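Local coordinates for putative acyl-[acyl-carrier-protein]--UDP-N-acetylglucosamine O-acyltransferase (Bacteroides fragilis, PDB 4R36) that probably transfers an acyl chain from acyl carrier protein to UDP-N-acetylglucosamine, the step that opens lipid A synthesis, and works as a trimeric left-handed beta helix, at residues Val50-Asn55 / Ser68-Gly73; Leu89-Glu94 / Ile112-Ala117; Asp102-Arg107 / Thr122-Asn127; Glu132-Ala137 / Thr152-Glu157. All coordinates share one frame; numbering follows the deposited sequence.

Interaction 1 (Val50-Asn55 / Ser68-Gly73); sequences VVIGDN and SRIGNG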
loop_
_atom_site.group_PDB
_atom_site.type_symbol
_atom_site.label_atom_id
_atom_site.label_comp_id
_atom_site.label_asym_id
_atom_site.label_seq_id
_atom_site.Cartn_x
_atom_site.Cartn_y
_atom_site.Cartn_z
ATOM N N VAL A 50 -2.476 28.102 -6.383
ATOM C CA VAL A 50 -3.321 27.000 -6.811
ATOM C C VAL A 50 -4.230 27.540 -7.910
ATOM O O VAL A 50 -4.785 28.674 -7.778
ATOM C CB VAL A 50 -4.143 26.444 -5.635
ATOM C CG1 VAL A 50 -5.315 25.611 -6.155
ATOM C CG2 VAL A 50 -3.251 25.709 -4.613
ATOM N N VAL A 51 -4.406 26.739 -8.969
ATOM C CA VAL A 51 -5.406 26.959 -9.991
ATOM C C VAL A 51 -6.311 25.753 -10.110
ATOM O O VAL A 51 -5.828 24.628 -10.271
ATOM C CB VAL A 51 -4.751 27.266 -11.335
ATOM C CG1 VAL A 51 -5.774 27.573 -12.409
ATOM C CG2 VAL A 51 -3.751 28.408 -11.121
ATOM N N ILE A 52 -7.611 25.998 -9.995
ATOM C CA ILE A 52 -8.664 24.994 -10.119
ATOM C C ILE A 52 -9.674 25.477 -11.157
ATOM O O ILE A 52 -10.241 26.612 -11.049
ATOM C CB ILE A 52 -9.357 24.755 -8.749
ATOM C CG1 ILE A 52 -8.397 24.121 -7.722
ATOM C CG2 ILE A 52 -10.592 23.907 -8.915
ATOM C CD1 ILE A 52 -8.867 24.238 -6.302
ATOM N N GLY A 53 -9.960 24.628 -12.129
ATOM C CA GLY A 53 -10.870 24.896 -13.249
ATOM C C GLY A 53 -12.322 24.798 -12.887
ATOM O O GLY A 53 -12.692 24.895 -11.718
ATOM N N ASP A 54 -13.149 24.584 -13.888
ATOM C CA ASP A 54 -14.599 24.518 -13.700
ATOM C C ASP A 54 -15.102 23.145 -13.435
ATOM O O ASP A 54 -14.469 22.152 -13.813
ATOM C CB ASP A 54 -15.306 24.991 -14.959
ATOM C CG ASP A 54 -14.953 26.453 -15.317
ATOM O OD1 ASP A 54 -14.577 27.274 -14.431
ATOM O OD2 ASP A 54 -15.003 26.712 -16.528
ATOM N N ASN A 55 -16.262 23.072 -12.812
ATOM C CA ASN A 55 -17.025 21.780 -12.685
ATOM C C ASN A 55 -16.217 20.702 -11.902
ATOM O O ASN A 55 -16.218 19.558 -12.259
ATOM C CB ASN A 55 -17.461 21.210 -14.028
ATOM C CG ASN A 55 -18.246 22.211 -14.877
ATOM O OD1 ASN A 55 -19.114 22.882 -14.381
ATOM N ND2 ASN A 55 -17.949 22.280 -16.127
ATOM N N SER A 68 -0.373 23.413 -7.251
ATOM C CA SER A 68 -1.343 22.564 -7.946
ATOM C C SER A 68 -2.049 23.285 -9.060
ATOM O O SER A 68 -2.356 24.494 -8.942
ATOM C CB SER A 68 -2.392 22.049 -7.008
ATOM O OG SER A 68 -1.850 21.295 -5.911
ATOM N N ARG A 69 -2.312 22.528 -10.132
ATOM C CA ARG A 69 -3.030 22.980 -11.284
ATOM C C ARG A 69 -4.009 21.905 -11.663
ATOM O O ARG A 69 -3.612 20.762 -12.008
ATOM C CB ARG A 69 -2.079 23.212 -12.430
ATOM C CG ARG A 69 -0.895 24.130 -12.147
ATOM C CD ARG A 69 -1.314 25.594 -12.083
ATOM N NE ARG A 69 -0.180 26.456 -11.815
ATOM C CZ ARG A 69 0.200 26.916 -10.631
ATOM N NH1 ARG A 69 -0.423 26.581 -9.519
ATOM N NH2 ARG A 69 1.250 27.733 -10.560
ATOM N N ILE A 70 -5.283 22.240 -11.569
ATOM C CA ILE A 70 -6.351 21.346 -11.788
ATOM C C ILE A 70 -7.241 21.859 -12.897
ATOM O O ILE A 70 -7.703 23.024 -12.881
ATOM C CB ILE A 70 -7.116 21.117 -10.465
ATOM C CG1 ILE A 70 -6.184 20.372 -9.461
ATOM C CG2 ILE A 70 -8.417 20.368 -10.683
ATOM C CD1 ILE A 70 -6.639 20.504 -8.036
ATOM N N GLY A 71 -7.531 20.972 -13.839
ATOM C CA GLY A 71 -8.414 21.288 -14.970
ATOM C C GLY A 71 -9.875 21.311 -14.663
ATOM O O GLY A 71 -10.297 21.772 -13.597
ATOM N N ASN A 72 -10.656 20.788 -15.592
ATOM C CA ASN A 72 -12.136 20.795 -15.424
ATOM C C ASN A 72 -12.768 19.433 -15.240
ATOM O O ASN A 72 -12.301 18.442 -15.803
ATOM C CB ASN A 72 -12.797 21.379 -16.683
ATOM C CG ASN A 72 -12.227 22.743 -17.040
ATOM O OD1 ASN A 72 -12.030 23.612 -16.207
ATOM N ND2 ASN A 72 -11.945 22.908 -18.291
ATOM N N GLY A 73 -13.856 19.373 -14.498
ATOM C CA GLY A 73 -14.655 18.168 -14.466
ATOM C C GLY A 73 -14.096 17.006 -13.591
ATOM O O GLY A 73 -14.521 15.881 -13.711
#
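The carbonyl oxygen of S68 is gripped by two donors that arrive from opposite faces of its plane: the backbone N of V51 across the strand gap at 3.0 Å, and NH1 of R69, the next residue, which folds back to the same S68 O at 2.9 Å. These are two successive rungs of the left-handed beta helix, V50-N55 and S68-G73, running parallel with V51 paired with R69 and I52 with I70. The ladder continues with I70 N giving a hydrogen bond to V51 O (2.8 Å) and G53 N reaching I70 O, the latter bond bent at 132°.

R69 is bent at chi2 (-75°), which turns CD and the guanidinium toward V51. CD meets CG2 of V51 at 3.8 Å, and that same methyl lies over one face of the guanidinium. NH2 goes on to N49 OD1, so the group is held on the outer side of the sheet. On the inner side, I52 and I70 share one rotamer and lie side by side, pointing the same way, with CD1 of I70 against CG1 of I52 and I64 also packing on I70.

Beyond the strands the coil turns a corner. D54 and N72 lie alongside each other, pointing the same way, with carboxylate and amide planes only 17° apart. With CG beside its own backbone N, N72 brings OD1 to the N-H of D54 at 2.8 Å; D54 OD1 in turn accepts from E36 N of the preceding coil. The carbonyl O of D54 receives the N-H of G73 at 2.9 Å.

Interaction 2 (Leu89-Glu94 / Ile112-Ala117); sequences LKFKGE and INRGTA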
loop_
_atom_site.group_PDB
_atom_site.type_symbol
_atom_site.label_atom_id
_atom_site.label_comp_id
_atom_site.label_asym_id
_atom_site.label_seq_id
_atom_site.Cartn_x
_atom_site.Cartn_y
_atom_site.Cartn_z
ATOM N N LEU A 89 15.143 13.737 -2.129
ATOM C CA LEU A 89 16.036 14.536 -1.329
ATOM C C LEU A 89 16.906 15.472 -2.152
ATOM O O LEU A 89 17.530 16.342 -1.585
ATOM C CB LEU A 89 16.902 13.668 -0.439
ATOM C CG LEU A 89 16.005 12.959 0.600
ATOM C CD1 LEU A 89 16.748 11.838 1.288
ATOM C CD2 LEU A 89 15.411 13.949 1.635
ATOM N N LYS A 90 16.939 15.312 -3.476
ATOM C CA LYS A 90 17.596 16.311 -4.323
ATOM C C LYS A 90 16.812 17.613 -4.464
ATOM O O LYS A 90 17.350 18.628 -4.930
ATOM C CB LYS A 90 17.911 15.736 -5.690
ATOM C CG LYS A 90 18.917 14.593 -5.635
ATOM C CD LYS A 90 19.353 14.148 -7.022
ATOM C CE LYS A 90 18.205 13.756 -7.936
ATOM N NZ LYS A 90 17.386 12.628 -7.374
ATOM N N PHE A 91 15.545 17.618 -4.036
ATOM C CA PHE A 91 14.734 18.816 -4.093
ATOM C C PHE A 91 15.334 19.871 -3.177
ATOM O O PHE A 91 15.642 19.565 -2.050
ATOM C CB PHE A 91 13.301 18.511 -3.663
ATOM C CG PHE A 91 12.394 19.672 -3.638
ATOM C CD1 PHE A 91 11.916 20.208 -4.810
ATOM C CD2 PHE A 91 11.933 20.187 -2.404
ATOM C CE1 PHE A 91 11.047 21.309 -4.779
ATOM C CE2 PHE A 91 11.050 21.260 -2.381
ATOM C CZ PHE A 91 10.581 21.813 -3.586
ATOM N N LYS A 92 15.438 21.114 -3.658
ATOM C CA LYS A 92 16.026 22.216 -2.863
ATOM C C LYS A 92 15.103 23.414 -2.825
ATOM O O LYS A 92 15.577 24.493 -2.682
ATOM C CB LYS A 92 17.306 22.739 -3.518
ATOM C CG LYS A 92 18.350 21.733 -3.859
ATOM C CD LYS A 92 18.935 21.170 -2.578
ATOM C CE LYS A 92 20.251 20.447 -2.846
ATOM N NZ LYS A 92 20.365 19.318 -1.880
ATOM N N GLY A 93 13.795 23.229 -2.915
ATOM C CA GLY A 93 12.829 24.292 -2.750
ATOM C C GLY A 93 12.542 25.048 -4.035
ATOM O O GLY A 93 11.802 26.028 -4.002
ATOM N N GLU A 94 13.060 24.592 -5.169
ATOM C CA GLU A 94 12.703 25.168 -6.477
ATOM C C GLU A 94 11.212 25.195 -6.696
ATOM O O GLU A 94 10.468 24.372 -6.130
ATOM C CB GLU A 94 13.422 24.435 -7.646
ATOM C CG GLU A 94 13.087 22.945 -7.838
ATOM C CD GLU A 94 13.967 21.990 -7.058
ATOM O OE1 GLU A 94 14.494 22.366 -5.991
ATOM O OE2 GLU A 94 14.124 20.775 -7.497
ATOM N N ILE A 112 -0.163 13.196 -5.383
ATOM C CA ILE A 112 0.502 13.662 -6.565
ATOM C C ILE A 112 1.465 14.783 -6.164
ATOM O O ILE A 112 1.053 15.918 -5.943
ATOM C CB ILE A 112 -0.485 14.116 -7.657
ATOM C CG1 ILE A 112 -1.564 13.066 -7.927
ATOM C CG2 ILE A 112 0.233 14.506 -8.937
ATOM C CD1 ILE A 112 -2.664 13.488 -8.873
ATOM N N ASN A 113 2.747 14.460 -6.078
ATOM C CA ASN A 113 3.708 15.437 -5.654
ATOM C C ASN A 113 4.034 16.376 -6.829
ATOM O O ASN A 113 4.072 15.965 -7.985
ATOM C CB ASN A 113 5.023 14.805 -5.156
ATOM C CG ASN A 113 4.905 13.804 -3.992
ATOM O OD1 ASN A 113 5.861 13.054 -3.778
ATOM N ND2 ASN A 113 3.824 13.790 -3.258
ATOM N N ARG A 114 4.358 17.636 -6.522
ATOM C CA ARG A 114 4.889 18.518 -7.511
ATOM C C ARG A 114 6.277 18.165 -7.962
ATOM O O ARG A 114 6.972 17.276 -7.393
ATOM C CB ARG A 114 4.796 19.993 -7.049
ATOM C CG ARG A 114 5.647 20.461 -5.878
ATOM C CD ARG A 114 5.215 21.924 -5.634
ATOM N NE ARG A 114 5.856 22.621 -4.518
ATOM C CZ ARG A 114 6.949 23.393 -4.580
ATOM N NH1 ARG A 114 7.659 23.500 -5.657
ATOM N NH2 ARG A 114 7.379 24.017 -3.491
ATOM N N GLY A 115 6.719 18.847 -8.995
ATOM C CA GLY A 115 7.981 18.492 -9.681
ATOM C C GLY A 115 9.291 18.942 -8.988
ATOM O O GLY A 115 9.269 19.592 -7.944
ATOM N N THR A 116 10.414 18.587 -9.608
ATOM C CA THR A 116 11.744 19.044 -9.193
ATOM C C THR A 116 12.377 19.791 -10.392
ATOM O O THR A 116 11.818 19.809 -11.486
ATOM C CB THR A 116 12.684 17.897 -8.842
ATOM O OG1 THR A 116 12.999 17.123 -10.020
ATOM C CG2 THR A 116 12.132 17.039 -7.759
ATOM N N ALA A 117 13.589 20.305 -10.210
ATOM C CA ALA A 117 14.329 20.944 -11.303
ATOM C C ALA A 117 14.605 20.004 -12.463
ATOM O O ALA A 117 14.919 20.432 -13.548
ATOM C CB ALA A 117 15.651 21.481 -10.781
HETATM O O HOH W 1 9.124 26.131 -3.947
#
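F91 and T116 come nearest, CA atoms 5.9 Å apart, with E94 and A117 at 6.6 Å, so two irregular loops meet here without strand pairing, and side chains make the bonds. E94 uses both its carbonyl and its carboxylate. Its backbone O receives NH1 of R114 at 3.0 Å, in the carbonyl plane and close to the guanidinium plane. Its OE2 takes A117 N at 2.8 Å on the anti side, while OE1 turns back on the syn side to the N-H of K92 in its own loop. With both carboxylate oxygens engaged, the group's rotation is fixed.

R114 stretches out from CG to NE and sets a face of its guanidinium against the rim of the F91 ring: the planes are 85° apart, and CZ of F91 lies 3.9 Å from NH2. A water bridges R114 NH2 and G93 O, and S96 OG is a further partner of NH1. T116 OG1 is hydrogen-bonded to D139 OD2, and its side chain packs on H138. These loops leave the left-handed beta helix at the UDP-N-acetylglucosamine site, which L89, K90 and H138 help form in another structure of this protein; the ligand is absent here.

Interaction 3 (Asp102-Arg107 / Thr122-Asn127); sequences DNNLIR and TIVGNN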
loop_
_atom_site.group_PDB
_atom_site.type_symbol
_atom_site.label_atom_id
_atom_site.label_comp_id
_atom_site.label_asym_id
_atom_site.label_seq_id
_atom_site.Cartn_x
_atom_site.Cartn_y
_atom_site.Cartn_z
ATOM N N ASP A 102 -8.480 17.093 -17.165
ATOM C CA ASP A 102 -9.935 17.077 -17.085
ATOM C C ASP A 102 -10.504 15.730 -16.860
ATOM O O ASP A 102 -9.956 14.691 -17.368
ATOM C CB ASP A 102 -10.557 17.580 -18.408
ATOM C CG ASP A 102 -10.050 18.965 -18.818
ATOM O OD1 ASP A 102 -9.712 19.795 -17.981
ATOM O OD2 ASP A 102 -9.994 19.176 -20.034
ATOM N N ASN A 103 -11.635 15.718 -16.155
ATOM C CA ASN A 103 -12.437 14.554 -16.044
ATOM C C ASN A 103 -11.706 13.371 -15.377
ATOM O O ASN A 103 -12.004 12.220 -15.672
ATOM C CB ASN A 103 -12.970 14.107 -17.420
ATOM C CG ASN A 103 -13.627 15.236 -18.189
ATOM O OD1 ASN A 103 -13.341 15.463 -19.365
ATOM N ND2 ASN A 103 -14.461 15.961 -17.523
ATOM N N ASN A 104 -10.856 13.629 -14.392
ATOM C CA ASN A 104 -10.172 12.533 -13.710
ATOM C C ASN A 104 -10.913 12.201 -12.449
ATOM O O ASN A 104 -11.545 13.086 -11.835
ATOM C CB ASN A 104 -8.769 12.979 -13.328
ATOM C CG ASN A 104 -7.882 13.216 -14.543
ATOM O OD1 ASN A 104 -7.498 12.277 -15.224
ATOM N ND2 ASN A 104 -7.599 14.510 -14.865
ATOM N N LEU A 105 -10.710 10.969 -12.004
ATOM C CA LEU A 105 -11.197 10.491 -10.750
ATOM C C LEU A 105 -9.989 10.217 -9.886
ATOM O O LEU A 105 -9.246 9.290 -10.173
ATOM C CB LEU A 105 -12.025 9.230 -10.955
ATOM C CG LEU A 105 -13.254 9.420 -11.890
ATOM C CD1 LEU A 105 -13.876 8.091 -12.269
ATOM C CD2 LEU A 105 -14.264 10.331 -11.217
ATOM N N ILE A 106 -9.742 11.074 -8.897
ATOM C CA ILE A 106 -8.606 11.036 -8.027
ATOM C C ILE A 106 -9.107 10.533 -6.642
ATOM O O ILE A 106 -9.710 11.255 -5.848
ATOM C CB ILE A 106 -7.959 12.440 -7.866
ATOM C CG1 ILE A 106 -7.675 13.077 -9.251
ATOM C CG2 ILE A 106 -6.736 12.372 -6.997
ATOM C CD1 ILE A 106 -6.741 12.333 -10.139
ATOM N N ARG A 107 -8.846 9.249 -6.372
ATOM C CA ARG A 107 -9.490 8.572 -5.244
ATOM C C ARG A 107 -8.790 8.885 -3.935
ATOM O O ARG A 107 -7.795 9.611 -3.861
ATOM C CB ARG A 107 -9.551 7.043 -5.542
ATOM C CG ARG A 107 -10.438 6.646 -6.750
ATOM C CD ARG A 107 -11.887 7.119 -6.656
ATOM N NE ARG A 107 -12.524 6.656 -5.426
ATOM C CZ ARG A 107 -13.706 6.039 -5.350
ATOM N NH1 ARG A 107 -14.493 5.877 -6.429
ATOM N NH2 ARG A 107 -14.144 5.642 -4.165
ATOM N N THR A 122 4.857 17.804 -12.510
ATOM C CA THR A 122 4.241 16.460 -12.435
ATOM C C THR A 122 2.908 16.643 -13.152
ATOM O O THR A 122 2.135 17.528 -12.833
ATOM C CB THR A 122 4.043 16.041 -10.981
ATOM O OG1 THR A 122 5.291 16.184 -10.301
ATOM C CG2 THR A 122 3.534 14.598 -10.916
ATOM N N ILE A 123 2.647 15.818 -14.154
ATOM C CA ILE A 123 1.481 15.982 -15.014
ATOM C C ILE A 123 0.686 14.712 -15.188
ATOM O O ILE A 123 1.226 13.681 -15.628
ATOM C CB ILE A 123 1.882 16.458 -16.413
ATOM C CG1 ILE A 123 2.644 17.817 -16.323
ATOM C CG2 ILE A 123 0.688 16.522 -17.368
ATOM C CD1 ILE A 123 3.280 18.260 -17.627
ATOM N N VAL A 124 -0.609 14.813 -14.879
ATOM C CA VAL A 124 -1.627 13.813 -15.178
ATOM C C VAL A 124 -2.598 14.434 -16.197
ATOM O O VAL A 124 -2.965 15.599 -16.054
ATOM C CB VAL A 124 -2.396 13.454 -13.928
ATOM C CG1 VAL A 124 -3.564 12.504 -14.203
ATOM C CG2 VAL A 124 -1.507 12.782 -12.898
ATOM N N GLY A 125 -2.904 13.684 -17.267
ATOM C CA GLY A 125 -3.766 14.103 -18.379
ATOM C C GLY A 125 -5.257 14.089 -18.070
ATOM O O GLY A 125 -5.689 14.562 -16.995
ATOM N N ASN A 126 -6.032 13.516 -18.998
ATOM C CA ASN A 126 -7.477 13.581 -18.902
ATOM C C ASN A 126 -8.100 12.201 -18.767
ATOM O O ASN A 126 -7.544 11.214 -19.284
ATOM C CB ASN A 126 -8.020 14.232 -20.153
ATOM C CG ASN A 126 -7.361 15.549 -20.463
ATOM O OD1 ASN A 126 -7.147 16.430 -19.580
ATOM N ND2 ASN A 126 -7.024 15.717 -21.712
ATOM N N ASN A 127 -9.250 12.115 -18.100
ATOM C CA ASN A 127 -10.076 10.892 -18.154
ATOM C C ASN A 127 -9.320 9.680 -17.537
ATOM O O ASN A 127 -9.500 8.558 -18.000
ATOM C CB ASN A 127 -10.549 10.549 -19.576
ATOM C CG ASN A 127 -11.188 11.759 -20.275
ATOM O OD1 ASN A 127 -12.166 12.232 -19.855
ATOM N ND2 ASN A 127 -10.622 12.199 -21.341
#
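D102 and N126 meet through a pair of bonds: N126 OD1 accepts the N-H of D102 at 2.8 Å, and D102 O accepts the N-H of N127, also at 2.8 Å. The two side chains lie alongside, pointing the same way, with the carboxylate and amide planes 13° apart. One residue on, the side chains of N103 and N127 also lie alongside, without a bond between them, their amides 19° apart and OD1 of N127 resting 3.2 Å from CB of N103.

N104 reaches inward instead. Its CG sits beside the backbone N (chi1 -67°), and ND2 donates to G125 O at 2.9 Å with the acceptor near the amide plane; OD1 is taken by N128 N.

Further out, the same scheme carries on along the stack. D102 OD1 accepts from N72 N, and N126 N donates to N144 OD1, each coil offering a side-chain oxygen to the coil before it. N74 OD1 works in the other direction, accepting N104 N of the following coil. At this corner of the left-handed beta helix, side-chain oxygens and backbone carbonyls together supply the acceptors, and because N104 uses both ND2 and OD1, the orientation of its buried amide is settled.

Interaction 4 (Glu132-Ala137 / Thr152-Glu157); sequences EGVHVA and TKMAGE. With ACT (acetate ion), chain D.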
loop_
_atom_site.group_PDB
_atom_site.type_symbol
_atom_site.label_atom_id
_atom_site.label_comp_id
_atom_site.label_asym_id
_atom_site.label_seq_id
_atom_site.Cartn_x
_atom_site.Cartn_y
_atom_site.Cartn_z
ATOM N N GLU A 132 -7.495 4.358 -4.980
ATOM C CA GLU A 132 -7.031 4.876 -3.662
ATOM C C GLU A 132 -5.600 4.524 -3.398
ATOM O O GLU A 132 -5.135 3.430 -3.781
ATOM C CB GLU A 132 -7.920 4.425 -2.520
ATOM C CG GLU A 132 -7.969 2.923 -2.219
ATOM C CD GLU A 132 -6.739 2.378 -1.471
ATOM O OE1 GLU A 132 -6.075 3.140 -0.714
ATOM O OE2 GLU A 132 -6.512 1.137 -1.599
ATOM N N GLY A 133 -4.898 5.471 -2.781
ATOM C CA GLY A 133 -3.565 5.308 -2.343
ATOM C C GLY A 133 -2.470 5.327 -3.428
ATOM O O GLY A 133 -1.253 5.224 -3.115
ATOM N N VAL A 134 -2.868 5.486 -4.660
ATOM C CA VAL A 134 -1.910 5.639 -5.743
ATOM C C VAL A 134 -0.983 6.825 -5.493
ATOM O O VAL A 134 -1.421 7.860 -4.972
ATOM C CB VAL A 134 -2.610 5.773 -7.114
ATOM C CG1 VAL A 134 -1.670 6.363 -8.223
ATOM C CG2 VAL A 134 -3.117 4.449 -7.589
ATOM N N HIS A 135 0.302 6.615 -5.724
ATOM C CA HIS A 135 1.310 7.651 -5.627
ATOM C C HIS A 135 1.874 8.038 -6.987
ATOM O O HIS A 135 2.368 7.156 -7.787
ATOM C CB HIS A 135 2.414 7.239 -4.676
ATOM C CG HIS A 135 3.553 8.214 -4.601
ATOM N ND1 HIS A 135 3.478 9.386 -3.884
ATOM C CD2 HIS A 135 4.791 8.188 -5.156
ATOM C CE1 HIS A 135 4.620 10.028 -3.980
ATOM N NE2 HIS A 135 5.421 9.347 -4.781
ATOM N N VAL A 136 1.885 9.345 -7.248
ATOM C CA VAL A 136 2.529 9.891 -8.462
ATOM C C VAL A 136 3.690 10.811 -8.063
ATOM O O VAL A 136 3.463 11.844 -7.448
ATOM C CB VAL A 136 1.518 10.683 -9.295
ATOM C CG1 VAL A 136 2.144 11.147 -10.605
ATOM C CG2 VAL A 136 0.287 9.872 -9.621
ATOM N N ALA A 137 4.914 10.355 -8.348
ATOM C CA ALA A 137 6.083 10.999 -7.863
ATOM C C ALA A 137 6.405 12.202 -8.712
ATOM O O ALA A 137 5.857 12.388 -9.803
ATOM C CB ALA A 137 7.249 10.056 -7.830
ATOM N N THR A 152 -0.879 1.648 -6.311
ATOM C CA THR A 152 0.259 1.567 -7.225
ATOM C C THR A 152 1.160 2.769 -7.053
ATOM O O THR A 152 0.669 3.880 -6.819
ATOM C CB THR A 152 -0.234 1.328 -8.640
ATOM O OG1 THR A 152 -0.551 -0.060 -8.724
ATOM C CG2 THR A 152 0.777 1.710 -9.691
ATOM N N LYS A 153 2.466 2.537 -7.130
ATOM C CA LYS A 153 3.495 3.569 -6.903
ATOM C C LYS A 153 4.274 3.851 -8.191
ATOM O O LYS A 153 4.924 2.928 -8.825
ATOM C CB LYS A 153 4.448 3.175 -5.768
ATOM C CG LYS A 153 3.756 2.514 -4.553
ATOM C CD LYS A 153 2.879 3.580 -3.903
ATOM C CE LYS A 153 2.287 3.069 -2.574
ATOM N NZ LYS A 153 1.209 3.932 -2.088
ATOM N N MET A 154 4.117 5.073 -8.677
ATOM C CA MET A 154 4.856 5.541 -9.848
ATOM C C MET A 154 5.971 6.459 -9.422
ATOM O O MET A 154 5.721 7.531 -8.844
ATOM C CB MET A 154 3.893 6.207 -10.800
ATOM C CG MET A 154 3.044 5.111 -11.537
ATOM S SD MET A 154 1.607 5.836 -12.219
ATOM C CE MET A 154 0.599 6.056 -10.719
ATOM N N ALA A 155 7.204 5.999 -9.620
ATOM C CA ALA A 155 8.382 6.671 -9.126
ATOM C C ALA A 155 8.720 7.897 -10.029
ATOM O O ALA A 155 7.983 8.272 -10.956
ATOM C CB ALA A 155 9.552 5.685 -9.032
ATOM N N GLY A 156 9.817 8.564 -9.684
ATOM C CA GLY A 156 10.195 9.800 -10.328
ATOM C C GLY A 156 10.339 9.685 -11.834
ATOM O O GLY A 156 10.907 8.695 -12.314
ATOM N N GLU A 157 9.810 10.673 -12.541
ATOM C CA GLU A 157 10.055 10.846 -13.962
ATOM C C GLU A 157 9.637 9.650 -14.825
ATOM O O GLU A 157 10.191 9.429 -15.898
ATOM C CB GLU A 157 11.564 11.185 -14.235
ATOM C CG GLU A 157 12.032 12.474 -13.576
ATOM C CD GLU A 157 13.502 12.812 -13.702
ATOM O OE1 GLU A 157 13.907 13.237 -14.807
ATOM O OE2 GLU A 157 14.226 12.705 -12.666
HETATM C C ACT D . 8.797 8.972 -4.876
HETATM O O ACT D . 8.333 7.791 -4.993
HETATM O OXT ACT D . 8.039 9.944 -4.664
HETATM C CH3 ACT D . 10.271 9.299 -5.036
#
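H135 and K153 sit opposite each other in a parallel ladder of three backbone bonds. H135 N reaches T152 O at 3.0 Å and M154 N reaches H135 O at 2.9 Å, both nearly straight. The third, A137 N to M154 O at 3.0 Å, is bent to 141° as the strand ends, and there CB of A137 also sits 3.1 Å from M154 O.

The charged and polar side chains lie on the outer side. K153 runs back beside its neighbour, CD against CB of H135, to bring NZ to G133 O at 3.0 Å. That ammonium also bonds S151 OG and makes a salt bridge with E132 of the second subunit, so a buried charge is met by partners from two chains. The H135 ring, its CG anti to the backbone N (chi1 175°), points NE2 at an acetate, donating to OXT at 2.7 Å from the ring's edge; ND1 is bonded to T111 OG1. N150 of the second subunit holds the acetate too, which probably came from the crystallisation liquor.

Such ladders form the flat faces of the left-handed beta helix, and this one faces the trimer interface, with Q174 and H138 of the UDP-N-acetylglucosamine site close to A155 and G156.

Apolar contacts lie on the inside of the coil. M154 turns at chi3 (-75°) so that its CE touches both valines: CG1 of V134 at a tight 3.4 Å and CG2 of V136 at 4.0 Å. V148 and I142 close round the same methionine.

Overall arrangement
All four contacts belong to one left-handed beta helix. Interaction 1 comes first along the chain and interaction 4 last, while the segments of interactions 2 and 3 alternate. Interactions 1 and 3 both reach the sheet that holds strands 51-52, 68-70 and 121-124; their centres are about 10 Å apart and they join at a corner, where N72 O probably bonds N103 N. Interaction 4 belongs to another face, its centre about 13 Å from that of interaction 3. Interaction 2 loops out from the coils, its centre about 15 Å from that of interaction 4, to which a probable bond from N113 N to V136 O ties it. Interactions 2 and 4 both touch the second subunit, consistent with a substrate site lying near the subunit interface.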